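Local coordinates for RND efflux system, outer membrane lipoprotein, NodT family (Burkholderia mallei, PDB 6U94) that probably serves as the outer membrane channel component of an RND-type efflux system, a lipoprotein of the outer membrane factor family, at residues L47-R50 with N51-D55; L353-A356 with T357-D361; D418-F421 with G422-D425. One frame throughout, in Å; residues are numbered along the deposited sequence.

Interaction 1: L47-R50 with N51-D55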
loop_
_atom_site.group_PDB
_atom_site.type_symbol
_atom_site.label_atom_id
_atom_site.label_comp_id
_atom_site.label_asym_id
_atom_site.label_seq_id
_atom_site.Cartn_x
_atom_site.Cartn_y
_atom_site.Cartn_z
ATOM N N LEU A 47 -7.472 -18.497 -4.644
ATOM C CA LEU A 47 -6.614 -17.320 -4.687
ATOM C C LEU A 47 -5.302 -17.623 -3.976
ATOM O O LEU A 47 -5.302 -18.198 -2.884
ATOM C CB LEU A 47 -7.306 -16.121 -4.040
ATOM C CG LEU A 47 -6.454 -14.867 -3.833
ATOM C CD1 LEU A 47 -6.004 -14.263 -5.159
ATOM C CD2 LEU A 47 -7.212 -13.848 -3.006
ATOM N N GLY A 48 -4.193 -17.230 -4.600
ATOM C CA GLY A 48 -2.875 -17.490 -4.072
ATOM C C GLY A 48 -2.274 -16.280 -3.396
ATOM O O GLY A 48 -2.140 -15.213 -4.003
ATOM N N TRP A 49 -1.898 -16.449 -2.127
ATOM C CA TRP A 49 -1.283 -15.374 -1.352
ATOM C C TRP A 49 -0.154 -15.843 -0.447
ATOM O O TRP A 49 0.619 -14.999 0.020
ATOM C CB TRP A 49 -2.336 -14.662 -0.491
ATOM C CG TRP A 49 -3.189 -15.618 0.285
ATOM C CD1 TRP A 49 -4.380 -16.158 -0.111
ATOM C CD2 TRP A 49 -2.909 -16.170 1.578
ATOM N NE1 TRP A 49 -4.858 -17.007 0.857
ATOM C CE2 TRP A 49 -3.975 -17.032 1.904
ATOM C CE3 TRP A 49 -1.862 -16.016 2.492
ATOM C CZ2 TRP A 49 -4.025 -17.736 3.103
ATOM C CZ3 TRP A 49 -1.914 -16.716 3.684
ATOM C CH2 TRP A 49 -2.988 -17.566 3.978
ATOM N N ARG A 50 -0.016 -17.146 -0.181
ATOM C CA ARG A 50 1.018 -17.613 0.734
ATOM C C ARG A 50 2.421 -17.401 0.181
ATOM O O ARG A 50 3.373 -17.323 0.964
ATOM C CB ARG A 50 0.805 -19.090 1.076
ATOM C CG ARG A 50 -0.405 -19.358 1.969
ATOM C CD ARG A 50 -0.455 -20.815 2.429
ATOM N NE ARG A 50 -0.421 -20.936 3.886
ATOM C CZ ARG A 50 -1.498 -21.088 4.650
ATOM N NH1 ARG A 50 -2.704 -21.143 4.101
ATOM N NH2 ARG A 50 -1.369 -21.189 5.968
ATOM N N ASN A 51 2.577 -17.311 -1.143
ATOM C CA ASN A 51 3.904 -17.023 -1.668
ATOM C C ASN A 51 4.283 -15.558 -1.504
ATOM O O ASN A 51 5.475 -15.239 -1.517
ATOM C CB ASN A 51 4.007 -17.438 -3.139
ATOM C CG ASN A 51 2.829 -16.969 -3.965
ATOM O OD1 ASN A 51 2.082 -16.077 -3.560
ATOM N ND2 ASN A 51 2.658 -17.570 -5.137
ATOM N N PHE A 52 3.306 -14.671 -1.319
ATOM C CA PHE A 52 3.570 -13.248 -1.153
ATOM C C PHE A 52 3.668 -12.857 0.318
ATOM O O PHE A 52 4.610 -12.167 0.719
ATOM C CB PHE A 52 2.481 -12.436 -1.859
ATOM C CG PHE A 52 2.586 -10.956 -1.645
ATOM C CD1 PHE A 52 3.718 -10.260 -2.043
ATOM C CD2 PHE A 52 1.544 -10.255 -1.066
ATOM C CE1 PHE A 52 3.811 -8.891 -1.851
ATOM C CE2 PHE A 52 1.631 -8.887 -0.870
ATOM C CZ PHE A 52 2.768 -8.206 -1.266
ATOM N N LEU A 53 2.707 -13.290 1.129
ATOM C CA LEU A 53 2.736 -13.031 2.566
ATOM C C LEU A 53 3.592 -14.108 3.220
ATOM O O LEU A 53 3.149 -15.245 3.404
ATOM C CB LEU A 53 1.323 -13.009 3.137
ATOM C CG LEU A 53 0.366 -12.052 2.423
ATOM C CD1 LEU A 53 -0.964 -11.985 3.142
ATOM C CD2 LEU A 53 0.979 -10.669 2.307
ATOM N N ALA A 54 4.827 -13.751 3.572
ATOM C CA ALA A 54 5.789 -14.723 4.078
ATOM C C ALA A 54 5.744 -14.886 5.590
ATOM O O ALA A 54 6.069 -15.967 6.095
ATOM C CB ALA A 54 7.207 -14.329 3.654
ATOM N N ASP A 55 5.352 -13.847 6.323
ATOM C CA ASP A 55 5.358 -13.912 7.780
ATOM C C ASP A 55 4.312 -14.904 8.275
ATOM O O ASP A 55 3.155 -14.872 7.844
ATOM C CB ASP A 55 5.103 -12.527 8.372
ATOM C CG ASP A 55 5.249 -12.502 9.878
ATOM O OD1 ASP A 55 6.349 -12.828 10.373
ATOM O OD2 ASP A 55 4.268 -12.151 10.565
#
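Asn-51 opens the second half of this tight turn with its side chain folded back on Trp-49: in the conformer given here, with chi1 at 47°, CG sits between the backbone N and the carbonyl carbon, and OD1 comes within 3.8 Å of Trp-49 C. The amide's ND2 is bonded to the backbone O of Trp-459. At Phe-52 the backbone takes over. Its N-H reaches Trp-49 O at 3.0 Å, bent and from above the carbonyl plane, while its ring packs against those of Tyr-452 and Phe-270. Leu-53 brings the second and straighter bond: Leu-53 N lies 2.9 Å from Trp-49 O, with 173° at the hydrogen, nearly along the C=O axis. One carbonyl oxygen is thus gripped by two successive amides. The Leu-53 side chain crosses the indole at about a right angle, CD1 standing 4.2 Å from Trp-49 CE3, and both residues pack on Val-62 of helix 56-67. Beside them, Arg-50 lays its CG over one face of the indole, toward the rim and 3.5 Å above the plane. Asp-55 then ends the loop as N-cap, its OD2 accepting from Leu-58 N and its OD1 paired with Arg-264. Paired i+3 and i+4 bonds to one carbonyl mark a single helix-like turn, here in the loop leading to the N-terminus of a capped helix.

Interaction 2: L353-A356 with T357-D361; sequences LDLA and TVRRD
Asp-354 and Thr-357 meet at the N-cap of the short helix 355-359, where the carboxylate and the main-chain carbonyl of the aspartate both face the first turn. Asp-354 OD2 accepts from Thr-357 N at 3.2 Å, using the lone pair that lies away from its partner oxygen. CG stands anti to the backbone N (chi1 -170°), which swings the carboxylate over the helix start. From the same residue, Asp-354 O takes the N-H of Val-358 at 3.2 Å, in the carbonyl plane; Thr-357 N adds a weak bond to this oxygen. Thr-357 OG1 also lies 3.0 Å from Asp-354 O, held there by a chi1 of 68° that places the hydroxyl between the backbone N and the carbonyl carbon. One residue further on, Arg-359 N closes on Leu-355 O at 2.9 Å, though with a bent 142° at the hydrogen.

Around these bonds the side chains pack at the surface. Thr-357 CG2 rests 3.3 Å from Asp-354 OD2, the two side chains crossing at about a right angle. Val-358, the buried member, tucks CG2 against Asp-354 O and turns to Ile-343. Leu-355 leans on Leu-339, and its CB and CD2 lie over one face of the Arg-359 guanidinium, CD2 toward the rim; the NE of that arginine forms a salt bridge with Glu-368 of helix 362-415. Arg-360 folds its own guanidinium back along the turn, one face over Thr-357 CA and Ala-356 O, both toward the rim, with NH1 3.9 Å from Ala-356 O.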
loop_
_atom_site.group_PDB
_atom_site.type_symbol
_atom_site.label_atom_id
_atom_site.label_comp_id
_atom_site.label_asym_id
_atom_site.label_seq_id
_atom_site.Cartn_x
_atom_site.Cartn_y
_atom_site.Cartn_z
ATOM N N LEU A 353 -11.643 -6.686 -39.799
ATOM C CA LEU A 353 -10.231 -6.346 -39.891
ATOM C C LEU A 353 -9.982 -4.844 -39.849
ATOM O O LEU A 353 -8.859 -4.405 -40.117
ATOM C CB LEU A 353 -9.628 -6.950 -41.161
ATOM C CG LEU A 353 -9.831 -8.457 -41.341
ATOM C CD1 LEU A 353 -9.001 -8.967 -42.508
ATOM C CD2 LEU A 353 -9.507 -9.224 -40.061
ATOM N N ASP A 354 -10.995 -4.048 -39.518
ATOM C CA ASP A 354 -10.858 -2.604 -39.375
ATOM C C ASP A 354 -11.019 -2.250 -37.903
ATOM O O ASP A 354 -12.078 -2.495 -37.316
ATOM C CB ASP A 354 -11.888 -1.859 -40.223
ATOM C CG ASP A 354 -11.613 -0.370 -40.291
ATOM O OD1 ASP A 354 -10.799 0.045 -41.143
ATOM O OD2 ASP A 354 -12.196 0.387 -39.487
ATOM N N LEU A 355 -9.965 -1.685 -37.310
ATOM C CA LEU A 355 -9.996 -1.365 -35.886
ATOM C C LEU A 355 -11.101 -0.369 -35.558
ATOM O O LEU A 355 -11.786 -0.508 -34.539
ATOM C CB LEU A 355 -8.636 -0.824 -35.444
ATOM C CG LEU A 355 -7.575 -1.872 -35.110
ATOM C CD1 LEU A 355 -6.197 -1.235 -35.067
ATOM C CD2 LEU A 355 -7.903 -2.532 -33.779
ATOM N N ALA A 356 -11.294 0.637 -36.414
ATOM C CA ALA A 356 -12.271 1.682 -36.119
ATOM C C ALA A 356 -13.678 1.113 -35.998
ATOM O O ALA A 356 -14.441 1.506 -35.108
ATOM C CB ALA A 356 -12.220 2.766 -37.195
ATOM N N THR A 357 -14.036 0.174 -36.876
ATOM C CA THR A 357 -15.383 -0.387 -36.842
ATOM C C THR A 357 -15.559 -1.338 -35.665
ATOM O O THR A 357 -16.637 -1.394 -35.062
ATOM C CB THR A 357 -15.697 -1.102 -38.159
ATOM O OG1 THR A 357 -14.887 -2.278 -38.274
ATOM C CG2 THR A 357 -15.409 -0.198 -39.339
ATOM N N VAL A 358 -14.513 -2.092 -35.322
ATOM C CA VAL A 358 -14.599 -3.009 -34.189
ATOM C C VAL A 358 -14.667 -2.237 -32.875
ATOM O O VAL A 358 -15.241 -2.718 -31.890
ATOM C CB VAL A 358 -13.413 -3.994 -34.222
ATOM C CG1 VAL A 358 -13.439 -4.920 -33.024
ATOM C CG2 VAL A 358 -13.440 -4.809 -35.505
ATOM N N ARG A 359 -14.107 -1.028 -32.833
ATOM C CA ARG A 359 -14.164 -0.234 -31.613
ATOM C C ARG A 359 -15.540 0.369 -31.367
ATOM O O ARG A 359 -15.812 0.814 -30.247
ATOM C CB ARG A 359 -13.113 0.877 -31.649
ATOM C CG ARG A 359 -11.688 0.384 -31.486
ATOM C CD ARG A 359 -10.789 1.487 -30.953
ATOM N NE ARG A 359 -9.406 1.042 -30.812
ATOM C CZ ARG A 359 -8.451 1.295 -31.698
ATOM N NH1 ARG A 359 -8.728 2.001 -32.787
ATOM N NH2 ARG A 359 -7.220 0.850 -31.495
ATOM N N ARG A 360 -16.412 0.397 -32.378
ATOM C CA ARG A 360 -17.770 0.879 -32.161
ATOM C C ARG A 360 -18.613 -0.093 -31.349
ATOM O O ARG A 360 -19.686 0.294 -30.874
ATOM C CB ARG A 360 -18.449 1.174 -33.497
ATOM C CG ARG A 360 -18.082 2.530 -34.073
ATOM C CD ARG A 360 -19.010 2.936 -35.208
ATOM N NE ARG A 360 -18.625 2.340 -36.484
ATOM C CZ ARG A 360 -17.671 2.824 -37.274
ATOM N NH1 ARG A 360 -16.996 3.909 -36.916
ATOM N NH2 ARG A 360 -17.388 2.224 -38.421
ATOM N N ASP A 361 -18.163 -1.333 -31.181
ATOM C CA ASP A 361 -18.814 -2.254 -30.262
ATOM C C ASP A 361 -18.419 -1.899 -28.834
ATOM O O ASP A 361 -17.236 -1.698 -28.538
ATOM C CB ASP A 361 -18.435 -3.700 -30.589
ATOM C CG ASP A 361 -19.018 -4.696 -29.602
ATOM O OD1 ASP A 361 -18.440 -4.860 -28.509
ATOM O OD2 ASP A 361 -20.065 -5.303 -29.913
#

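Interaction 3: D418-F421 with G422-D425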
loop_
_atom_site.group_PDB
_atom_site.type_symbol
_atom_site.label_atom_id
_atom_site.label_comp_id
_atom_site.label_asym_id
_atom_site.label_seq_id
_atom_site.Cartn_x
_atom_site.Cartn_y
_atom_site.Cartn_z
ATOM N N ASP A 418 29.312 26.470 22.872
ATOM C CA ASP A 418 28.090 26.946 22.240
ATOM C C ASP A 418 26.907 26.759 23.182
ATOM O O ASP A 418 26.983 26.034 24.178
ATOM C CB ASP A 418 27.820 26.225 20.911
ATOM C CG ASP A 418 28.540 26.869 19.740
ATOM O OD1 ASP A 418 29.178 27.925 19.937
ATOM O OD2 ASP A 418 28.460 26.323 18.620
ATOM N N ASP A 419 25.803 27.425 22.847
ATOM C CA ASP A 419 24.604 27.388 23.667
ATOM C C ASP A 419 23.779 26.135 23.367
ATOM O O ASP A 419 24.041 25.389 22.419
ATOM C CB ASP A 419 23.766 28.649 23.448
ATOM C CG ASP A 419 23.537 28.956 21.976
ATOM O OD1 ASP A 419 23.067 28.064 21.240
ATOM O OD2 ASP A 419 23.813 30.101 21.559
ATOM N N TYR A 420 22.753 25.913 24.193
ATOM C CA TYR A 420 21.948 24.702 24.084
ATOM C C TYR A 420 21.043 24.686 22.857
ATOM O O TYR A 420 20.520 23.619 22.516
ATOM C CB TYR A 420 21.099 24.512 25.344
ATOM C CG TYR A 420 20.325 23.214 25.343
ATOM C CD1 TYR A 420 20.969 22.001 25.547
ATOM C CD2 TYR A 420 18.955 23.200 25.113
ATOM C CE1 TYR A 420 20.269 20.809 25.533
ATOM C CE2 TYR A 420 18.246 22.012 25.097
ATOM C CZ TYR A 420 18.909 20.819 25.306
ATOM O OH TYR A 420 18.207 19.636 25.296
ATOM N N PHE A 421 20.851 25.823 22.183
ATOM C CA PHE A 421 19.947 25.852 21.037
ATOM C C PHE A 421 20.361 24.844 19.970
ATOM O O PHE A 421 19.505 24.249 19.305
ATOM C CB PHE A 421 19.887 27.260 20.444
ATOM C CG PHE A 421 19.172 27.325 19.126
ATOM C CD1 PHE A 421 17.788 27.272 19.070
ATOM C CD2 PHE A 421 19.882 27.424 17.940
ATOM C CE1 PHE A 421 17.125 27.323 17.858
ATOM C CE2 PHE A 421 19.224 27.475 16.723
ATOM C CZ PHE A 421 17.843 27.424 16.682
ATOM N N GLY A 422 21.667 24.632 19.799
ATOM C CA GLY A 422 22.130 23.710 18.773
ATOM C C GLY A 422 21.713 22.274 19.036
ATOM O O GLY A 422 21.351 21.545 18.109
ATOM N N VAL A 423 21.766 21.848 20.300
ATOM C CA VAL A 423 21.269 20.521 20.657
ATOM C C VAL A 423 19.762 20.452 20.449
ATOM O O VAL A 423 19.237 19.469 19.909
ATOM C CB VAL A 423 21.656 20.179 22.109
ATOM C CG1 VAL A 423 21.058 18.844 22.521
ATOM C CG2 VAL A 423 23.171 20.166 22.268
ATOM N N PHE A 424 19.047 21.501 20.863
ATOM C CA PHE A 424 17.596 21.532 20.717
ATOM C C PHE A 424 17.184 21.408 19.255
ATOM O O PHE A 424 16.330 20.584 18.905
ATOM C CB PHE A 424 17.044 22.823 21.328
ATOM C CG PHE A 424 15.635 23.135 20.914
ATOM C CD1 PHE A 424 14.569 22.476 21.497
ATOM C CD2 PHE A 424 15.377 24.091 19.945
ATOM C CE1 PHE A 424 13.272 22.757 21.121
ATOM C CE2 PHE A 424 14.078 24.376 19.563
ATOM C CZ PHE A 424 13.026 23.709 20.153
ATOM N N ASP A 425 17.787 22.218 18.383
ATOM C CA ASP A 425 17.388 22.223 16.979
ATOM C C ASP A 425 17.734 20.905 16.296
ATOM O O ASP A 425 16.956 20.400 15.477
ATOM C CB ASP A 425 18.053 23.393 16.252
ATOM C CG ASP A 425 17.651 23.478 14.795
ATOM O OD1 ASP A 425 16.534 23.035 14.453
ATOM O OD2 ASP A 425 18.458 23.980 13.987
#
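Tyr-420 packs across the first turn of helix 421-454 on Val-423 and Phe-424. Its ring meets the valine most closely at CE1, 3.7 Å from Val-423 CG1, and on the other side of the ring CE2 stands 4.0 Å from Phe-424 CB; both side chains cross the tyrosine at about a right angle. The backbone N of Phe-424 lies over a face of that ring. Phe-421 forms a second group on the more exposed part of the turn. It crosses Phe-424 at a slant, CD1 being 4.1 Å from Phe-424 CD2, and its ring runs alongside Asp-425, pointing the same way. Asp-425 CB sits over a face of the Phe-421 ring near the rim, and the ring and carboxylate planes differ by 22°.

Two main-chain bonds accompany this packing: Phe-424 N to Tyr-420 O at 3.1 Å, and Asp-425 N to Phe-421 O at 2.8 Å. Both are nearly straight. Ahead of them, Asp-419 OD1 accepts weakly from Phe-421 N at 3.3 Å, its chi1 of 49° bringing the carboxylate round to that amide.

Farther out, Tyr-420 OH bonds to Gln-221 of helix 211-247, and its ring meets Phe-413 of helix 362-415 edge-to-face. Val-423 also packs on Phe-413, while Asp-425 OD1 pairs with Arg-428. This is a weakly capped helix N-terminus at a hairpin turn, where one long helix passes into the next within the elongated helical bundle expected of outer membrane factors.

Along the chain the three contacts follow in series, and none touches another. Interaction 1 lies before helix 56-67, its centre about 16 Å from the chain's centre. Interactions 2 and 3 are on opposite sides of that centre, about 71 Å apart, centre to centre; the centre of interaction 1 is about 41 Å and about 49 Å from theirs. Helix 362-415 connects the latter two: it begins just after 353-361 and ends just before 418-425, where the chain turns into helix 421-454. That helix runs back to interaction 1, where Tyr-452 meets the N-terminal loop. All three sites lead into helices, one fairly near the centre and two far out on opposite sides of an elongated, mostly helical chain.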